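Sso-CP2 metallo-carboxypetidase (Sulfolobus solfataricus, PDB 4MMO) probably acts as a zinc-dependent carboxypeptidase of the M20 family, removing residues from the C-terminal end of peptides. Local coordinates at residues A[68-73]-A[103-108]. Residues are numbered along the deposited sequence; the frame is centred on the assembly and turned at random.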
loop_
_atom_site.group_PDB
_atom_site.type_symbol
_atom_site.label_atom_id
_atom_site.label_comp_id
_atom_site.label_asym_id
_atom_site.label_seq_id
_atom_site.Cartn_x
_atom_site.Cartn_y
_atom_site.Cartn_z
ATOM N N ILE A 68 -0.189 -40.653 -0.444
ATOM C CA ILE A 68 0.271 -39.708 -1.459
ATOM C C ILE A 68 -0.582 -38.439 -1.441
ATOM O O ILE A 68 -1.797 -38.502 -1.592
ATOM C CB ILE A 68 0.237 -40.338 -2.868
ATOM C CG1 ILE A 68 1.172 -41.550 -2.913
ATOM C CG2 ILE A 68 0.628 -39.306 -3.933
ATOM C CD1 ILE A 68 1.271 -42.226 -4.268
ATOM N N TYR A 69 0.074 -37.296 -1.260
ATOM C CA TYR A 69 -0.595 -36.000 -1.218
ATOM C C TYR A 69 -0.294 -35.181 -2.469
ATOM O O TYR A 69 0.856 -35.058 -2.886
ATOM C CB TYR A 69 -0.165 -35.216 0.031
ATOM C CG TYR A 69 -0.564 -33.751 0.018
ATOM C CD1 TYR A 69 0.256 -32.795 -0.566
ATOM C CD2 TYR A 69 -1.755 -33.325 0.597
ATOM C CE1 TYR A 69 -0.097 -31.462 -0.583
ATOM C CE2 TYR A 69 -2.118 -31.984 0.586
ATOM C CZ TYR A 69 -1.285 -31.059 -0.007
ATOM O OH TYR A 69 -1.634 -29.727 -0.031
ATOM N N ASN A 70 -1.347 -34.625 -3.060
ATOM C CA ASN A 70 -1.218 -33.644 -4.134
ATOM C C ASN A 70 -2.366 -32.645 -4.020
ATOM O O ASN A 70 -3.272 -32.839 -3.218
ATOM C CB ASN A 70 -1.237 -34.325 -5.504
ATOM C CG ASN A 70 0.044 -35.086 -5.799
ATOM O OD1 ASN A 70 0.075 -36.314 -5.750
ATOM N ND2 ASN A 70 1.105 -34.356 -6.122
ATOM N N HIS A 71 -2.329 -31.572 -4.802
ATOM C CA HIS A 71 -3.434 -30.614 -4.801
ATOM C C HIS A 71 -3.846 -30.254 -6.218
ATOM O O HIS A 71 -2.998 -30.007 -7.076
ATOM C CB HIS A 71 -3.083 -29.363 -3.994
ATOM C CG HIS A 71 -1.933 -28.580 -4.548
ATOM N ND1 HIS A 71 -2.074 -27.678 -5.574
ATOM C CD2 HIS A 71 -0.624 -28.569 -4.203
ATOM C CE1 HIS A 71 -0.893 -27.136 -5.842
ATOM N NE2 HIS A 71 -0.001 -27.660 -5.026
ATOM N N TYR A 72 -5.157 -30.241 -6.452
ATOM C CA TYR A 72 -5.697 -29.992 -7.786
ATOM C C TYR A 72 -5.974 -28.512 -8.044
ATOM O O TYR A 72 -6.245 -28.120 -9.175
ATOM C CB TYR A 72 -6.962 -30.827 -8.028
ATOM C CG TYR A 72 -8.113 -30.534 -7.091
ATOM C CD1 TYR A 72 -9.043 -29.538 -7.384
ATOM C CD2 TYR A 72 -8.287 -31.267 -5.927
ATOM C CE1 TYR A 72 -10.100 -29.275 -6.532
ATOM C CE2 TYR A 72 -9.342 -31.014 -5.069
ATOM C CZ TYR A 72 -10.245 -30.015 -5.375
ATOM O OH TYR A 72 -11.294 -29.765 -4.521
ATOM N N ASP A 73 -5.894 -27.690 -7.002
ATOM C CA ASP A 73 -6.089 -26.255 -7.166
ATOM C C ASP A 73 -4.809 -25.601 -7.656
ATOM O O ASP A 73 -3.714 -26.098 -7.394
ATOM C CB ASP A 73 -6.548 -25.598 -5.857
ATOM C CG ASP A 73 -5.509 -25.701 -4.749
ATOM O OD1 ASP A 73 -5.037 -26.823 -4.487
ATOM O OD2 ASP A 73 -5.162 -24.664 -4.144
ATOM N N SER A 103 3.269 -27.327 -13.673
ATOM C CA SER A 103 4.299 -27.696 -12.718
ATOM C C SER A 103 3.711 -27.869 -11.317
ATOM O O SER A 103 3.938 -28.887 -10.662
ATOM C CB SER A 103 5.381 -26.619 -12.699
ATOM O OG SER A 103 6.364 -26.901 -11.719
ATOM N N ASP A 104 2.952 -26.866 -10.878
ATOM C CA ASP A 104 2.370 -26.827 -9.538
ATOM C C ASP A 104 0.847 -26.851 -9.661
ATOM O O ASP A 104 0.251 -25.790 -9.831
ATOM C CB ASP A 104 2.823 -25.535 -8.836
ATOM C CG ASP A 104 2.218 -25.358 -7.444
ATOM O OD1 ASP A 104 1.717 -26.341 -6.859
ATOM O OD2 ASP A 104 2.259 -24.222 -6.924
ATOM N N ASN A 105 0.192 -28.014 -9.569
ATOM C CA ASN A 105 0.780 -29.300 -9.183
ATOM C C ASN A 105 0.113 -30.446 -9.959
ATOM O O ASN A 105 0.150 -31.603 -9.538
ATOM C CB ASN A 105 0.592 -29.488 -7.668
ATOM C CG ASN A 105 1.200 -30.781 -7.131
ATOM O OD1 ASN A 105 0.535 -31.531 -6.411
ATOM N ND2 ASN A 105 2.460 -31.046 -7.476
ATOM N N LYS A 106 -0.496 -30.129 -11.101
ATOM C CA LYS A 106 -1.285 -31.120 -11.842
ATOM C C LYS A 106 -0.450 -32.143 -12.616
ATOM O O LYS A 106 -0.808 -33.318 -12.676
ATOM C CB LYS A 106 -2.244 -30.430 -12.814
ATOM C CG LYS A 106 -3.335 -29.621 -12.133
ATOM C CD LYS A 106 -4.318 -29.082 -13.154
ATOM C CE LYS A 106 -5.455 -28.304 -12.492
ATOM N NZ LYS A 106 -6.357 -27.697 -13.505
ATOM N N GLY A 107 0.630 -31.686 -13.241
ATOM C CA GLY A 107 1.506 -32.575 -13.985
ATOM C C GLY A 107 2.071 -33.665 -13.085
ATOM O O GLY A 107 2.022 -34.852 -13.413
ATOM N N THR A 108 2.589 -33.255 -11.933
ATOM C CA THR A 108 3.147 -34.195 -10.962
ATOM C C THR A 108 2.050 -35.094 -10.405
ATOM O O THR A 108 2.273 -36.278 -10.160
ATOM C CB THR A 108 3.839 -33.454 -9.806
ATOM O OG1 THR A 108 4.846 -32.584 -10.334
ATOM C CG2 THR A 108 4.479 -34.436 -8.823
HETATM O O HOH W 1 -2.664 -28.138 -9.077
#
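H71 and D104 meet at a shared zinc ion: D104 OD1 lies 2.8 Å from H71 NE2, a proximity of two metal ligands rather than a hydrogen bond, with the carboxylate turned nearly square (87°) to the imidazole ring. E163 completes the protein ligands of this ion. Through its other ring nitrogen, H71 donates from ND1, in the ring plane, to D73 O at 2.9 Å, a second-shell bond that fixes the ring's rotation. An alanine in place of H71 would probably leave the zinc short of a ligand and D73 O without this donor. H71 and D104 sit where M20 peptidases build their metal centre, at the C-terminal end of strand 65-71 and near the N-terminal end of helix 102-121, where the peptide bond between D104 and N105 is cis. Packing adds a CH-pi contact, N105 CB lying over one face of the H71 ring, 3.5 Å from its centroid. With CG anti to its backbone N (chi1 -178°), N105 extends OD1 to the strand, where two donors grip it: N70 ND2 at 2.9 Å, nearly straight, and H71 N at 3.3 Å, on a lone pair. A water, finally, donates to H71 O and D73 O and accepts from N105 N.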